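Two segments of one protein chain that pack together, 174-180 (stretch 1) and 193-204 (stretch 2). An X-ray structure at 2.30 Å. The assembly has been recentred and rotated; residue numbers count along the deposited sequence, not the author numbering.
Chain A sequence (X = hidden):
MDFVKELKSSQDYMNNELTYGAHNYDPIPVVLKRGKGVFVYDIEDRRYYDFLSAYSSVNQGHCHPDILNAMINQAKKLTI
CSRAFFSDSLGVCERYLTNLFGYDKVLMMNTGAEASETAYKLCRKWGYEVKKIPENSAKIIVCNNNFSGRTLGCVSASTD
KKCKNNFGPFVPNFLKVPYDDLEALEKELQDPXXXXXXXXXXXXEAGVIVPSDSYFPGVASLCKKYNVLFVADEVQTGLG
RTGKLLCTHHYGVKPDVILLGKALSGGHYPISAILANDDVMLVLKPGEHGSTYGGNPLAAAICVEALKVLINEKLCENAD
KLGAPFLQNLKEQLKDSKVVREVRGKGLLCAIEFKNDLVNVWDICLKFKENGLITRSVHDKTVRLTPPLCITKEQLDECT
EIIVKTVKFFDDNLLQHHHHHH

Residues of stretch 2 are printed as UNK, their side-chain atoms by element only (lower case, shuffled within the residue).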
# COMPACT_ATOMS: atom_id res chain seq x y z
N PHE A 174 -20.62 -2.96 12.05
CA PHE A 174 -19.80 -4.10 12.41
C PHE A 174 -20.32 -4.69 13.71
O PHE A 174 -20.23 -4.07 14.77
CB PHE A 174 -18.33 -3.69 12.52
CG PHE A 174 -17.64 -3.55 11.20
CD1 PHE A 174 -17.50 -2.32 10.59
CD2 PHE A 174 -17.17 -4.67 10.55
CE1 PHE A 174 -16.88 -2.21 9.37
CE2 PHE A 174 -16.55 -4.56 9.32
CZ PHE A 174 -16.40 -3.34 8.74
N LEU A 175 -20.91 -5.87 13.60
CA LEU A 175 -21.43 -6.58 14.75
C LEU A 175 -20.31 -7.44 15.30
O LEU A 175 -19.70 -8.21 14.57
CB LEU A 175 -22.62 -7.47 14.36
CG LEU A 175 -23.83 -6.81 13.69
CD1 LEU A 175 -24.89 -7.85 13.38
CD2 LEU A 175 -24.42 -5.68 14.53
N LYS A 176 -20.05 -7.32 16.60
CA LYS A 176 -18.94 -8.04 17.21
C LYS A 176 -19.40 -9.22 18.06
O LYS A 176 -20.22 -9.06 18.96
CB LYS A 176 -18.06 -7.09 18.02
CG LYS A 176 -17.27 -6.11 17.17
CD LYS A 176 -16.12 -5.48 17.95
CE LYS A 176 -15.31 -4.53 17.07
NZ LYS A 176 -14.13 -3.96 17.78
N VAL A 177 -18.89 -10.40 17.75
CA VAL A 177 -19.13 -11.58 18.55
C VAL A 177 -17.81 -12.14 19.08
O VAL A 177 -16.75 -11.90 18.52
CB VAL A 177 -19.81 -12.67 17.73
CG1 VAL A 177 -21.16 -12.19 17.22
CG2 VAL A 177 -18.90 -13.12 16.58
N PRO A 178 -17.88 -12.90 20.18
CA PRO A 178 -16.67 -13.56 20.68
C PRO A 178 -16.18 -14.61 19.69
O PRO A 178 -16.99 -15.22 18.99
CB PRO A 178 -17.16 -14.25 21.97
CG PRO A 178 -18.35 -13.45 22.38
CD PRO A 178 -19.02 -13.03 21.10
N TYR A 179 -14.87 -14.81 19.65
CA TYR A 179 -14.25 -15.85 18.85
C TYR A 179 -14.61 -17.23 19.39
O TYR A 179 -14.77 -17.41 20.60
CB TYR A 179 -12.72 -15.69 18.89
CG TYR A 179 -11.97 -16.48 17.84
CD1 TYR A 179 -12.08 -16.16 16.49
CD2 TYR A 179 -11.14 -17.52 18.20
CE1 TYR A 179 -11.39 -16.88 15.53
CE2 TYR A 179 -10.44 -18.23 17.25
CZ TYR A 179 -10.58 -17.92 15.92
OH TYR A 179 -9.88 -18.63 14.96
N ASP A 180 -14.72 -18.21 18.50
CA ASP A 180 -14.89 -19.61 18.88
C ASP A 180 -16.19 -19.86 19.65
O ASP A 180 -16.27 -20.79 20.45
CB ASP A 180 -13.70 -20.08 19.71
CG ASP A 180 -13.51 -21.59 19.66
OD1 ASP A 180 -14.33 -22.27 19.02
OD2 ASP A 180 -12.52 -22.09 20.24
N UNK A 193 -30.13 -8.39 7.93
CA UNK A 193 -29.28 -7.39 7.30
C UNK A 193 -27.79 -7.74 7.33
O UNK A 193 -26.94 -6.92 6.99
o UNK A 193 -31.57 -5.77 6.79
c UNK A 193 -29.51 -6.03 7.95
n UNK A 193 -31.45 -4.96 8.87
c UNK A 193 -30.93 -5.58 7.82
N UNK A 194 -27.47 -8.96 7.75
CA UNK A 194 -26.09 -9.40 7.77
C UNK A 194 -25.71 -9.94 6.40
O UNK A 194 -26.43 -10.76 5.83
c UNK A 194 -26.13 -9.89 10.22
c UNK A 194 -25.87 -10.48 8.85
c UNK A 194 -24.48 -11.08 8.76
N UNK A 195 -24.59 -9.46 5.86
CA UNK A 195 -24.14 -9.91 4.54
C UNK A 195 -22.93 -10.84 4.63
O UNK A 195 -22.71 -11.69 3.75
s UNK A 195 -22.51 -7.62 4.35
c UNK A 195 -23.81 -8.70 3.65
N UNK A 196 -22.14 -10.69 5.69
CA UNK A 196 -20.91 -11.47 5.82
C UNK A 196 -20.41 -11.64 7.24
O UNK A 196 -20.69 -10.83 8.13
c UNK A 196 -19.80 -10.88 4.93
N UNK A 197 -19.65 -12.70 7.44
CA UNK A 197 -18.89 -12.94 8.65
C UNK A 197 -17.41 -13.02 8.24
O UNK A 197 -17.01 -13.92 7.50
c UNK A 197 -18.28 -13.69 11.51
c UNK A 197 -19.33 -14.25 9.30
c UNK A 197 -17.57 -14.03 12.65
c UNK A 197 -17.40 -16.28 11.85
c UNK A 197 -18.11 -15.92 10.72
c UNK A 197 -18.55 -14.62 10.53
c UNK A 197 -17.14 -15.33 12.82
N UNK A 198 -16.62 -12.06 8.71
CA UNK A 198 -15.19 -12.04 8.38
C UNK A 198 -14.37 -12.47 9.60
O UNK A 198 -14.50 -11.89 10.68
c UNK A 198 -15.65 -10.26 6.68
c UNK A 198 -14.74 -10.67 7.85
c UNK A 198 -15.43 -8.88 6.13
c UNK A 198 -13.29 -10.74 7.41
N UNK A 199 -13.57 -13.50 9.42
CA UNK A 199 -12.94 -14.17 10.55
C UNK A 199 -11.60 -14.78 10.16
O UNK A 199 -11.40 -15.20 9.02
c UNK A 199 -13.87 -15.28 11.09
c UNK A 199 -13.97 -16.38 10.08
c UNK A 199 -13.37 -15.83 12.42
N UNK A 200 -10.69 -14.85 11.14
CA UNK A 200 -9.36 -15.42 10.99
C UNK A 200 -9.33 -16.88 11.45
O UNK A 200 -9.86 -17.19 12.50
o UNK A 200 -5.26 -13.53 11.47
c UNK A 200 -7.67 -13.46 11.21
c UNK A 200 -8.38 -14.64 11.86
o UNK A 200 -6.47 -12.48 13.01
c UNK A 200 -6.37 -13.12 11.94
N UNK A 201 -8.68 -17.77 10.67
CA UNK A 201 -8.59 -19.20 11.01
C UNK A 201 -7.89 -19.42 12.35
O UNK A 201 -8.23 -20.36 13.09
c UNK A 201 -8.14 -17.48 9.33
c UNK A 201 -7.78 -19.79 9.86
c UNK A 201 -8.04 -18.86 8.72
N UNK A 202 -6.88 -18.60 12.64
CA UNK A 202 -6.42 -18.40 14.02
C UNK A 202 -6.16 -16.92 14.27
O UNK A 202 -5.64 -16.21 13.41
c UNK A 202 -5.22 -19.32 14.44
c UNK A 202 -4.75 -20.22 13.29
c UNK A 202 -4.08 -18.52 15.07
N UNK A 203 -6.61 -16.44 15.43
CA UNK A 203 -6.52 -15.02 15.74
C UNK A 203 -5.08 -14.62 16.01
O UNK A 203 -4.45 -15.17 16.91
n UNK A 203 -10.57 -13.01 17.29
c UNK A 203 -7.40 -14.67 16.93
o UNK A 203 -9.44 -14.13 18.87
c UNK A 203 -9.66 -13.89 17.68
c UNK A 203 -8.88 -14.59 16.59
N UNK A 204 -4.57 -13.67 15.23
CA UNK A 204 -3.19 -13.26 15.34
C UNK A 204 -2.99 -12.19 16.39
O UNK A 204 -2.34 -12.41 17.42

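Position 193 carries two carbons, the second bearing one oxygen and one nitrogen, a short amide out of reach of stretch 1; it is Asn-193. At position 194 one carbon carries two others, and one tip of this fork packs on CD1 of Leu-175. The residue is Val-194, and its CG2 lies 4.0 Å from Leu-175 CD1. Position 195 has a single carbon followed by sulfur, hence Cys-195, and position 196 a lone carbon, hence Ala-196; neither reaches stretch 1.

Position 197 shows one carbon and then a ring of six carbons with no oxygen attached. Its CB leaves the backbone sideways, but the ring comes nearer and packs on Val-177. This is Phe-197, and Phe-197 CE1 lies 4.2 Å from Val-177 CG2. At position 198 four carbons fork at the first, one arm two carbons long: Ile-198, whose side chain makes no contact with stretch 1. Position 199 is again one carbon carrying two, pointing toward stretch 1 and meeting the edge of the Tyr-179 ring; as Val-199, it places CG2 3.8 Å from CE1 of Tyr-179.

Position 200 has three carbons, the last carrying two oxygens, a carboxylate that leads away from stretch 1. This is Glu-200; its OE2 accepts a hydrogen bond from the backbone N of position 204 at 3.2 Å, while its backbone O faces Tyr-179. Three carbons close a ring onto the backbone N at position 201, which defines Pro-201. Position 202 repeats the three-carbon fork, pointing away: Val-202. At position 203 three carbons end in one oxygen and one nitrogen, and the chain lies over a face of the Tyr-179 ring; it is Gln-203. Position 204 has no side-chain atoms and is Gly-204.

The contact is small, burying 316 Å² in all, and Tyr-179 contributes more of it than any other residue. Alternate strand residues Leu-175 and Val-177 direct their side chains toward stretch 2 and make apolar contacts with Val-194 and Phe-197. Beyond the strand, the tyrosine supplies both packing and polarity. CG of Gln-203 sits 3.5 Å from the centroid of the Tyr-179 ring, only 12° off its normal, a CH-pi contact. At the far end of the ring, Tyr-179 OH donates a hydrogen bond to Glu-200 O at 2.9 Å. Pro-201 O is almost as near to Tyr-179 OH, at 3.0 Å, but the angle is too poor for a second bond. The phenol is thus tied to the loop's backbone, while Gln-203 covers its face.

Stretch 2 193-204: NVCAFIVEPVQG
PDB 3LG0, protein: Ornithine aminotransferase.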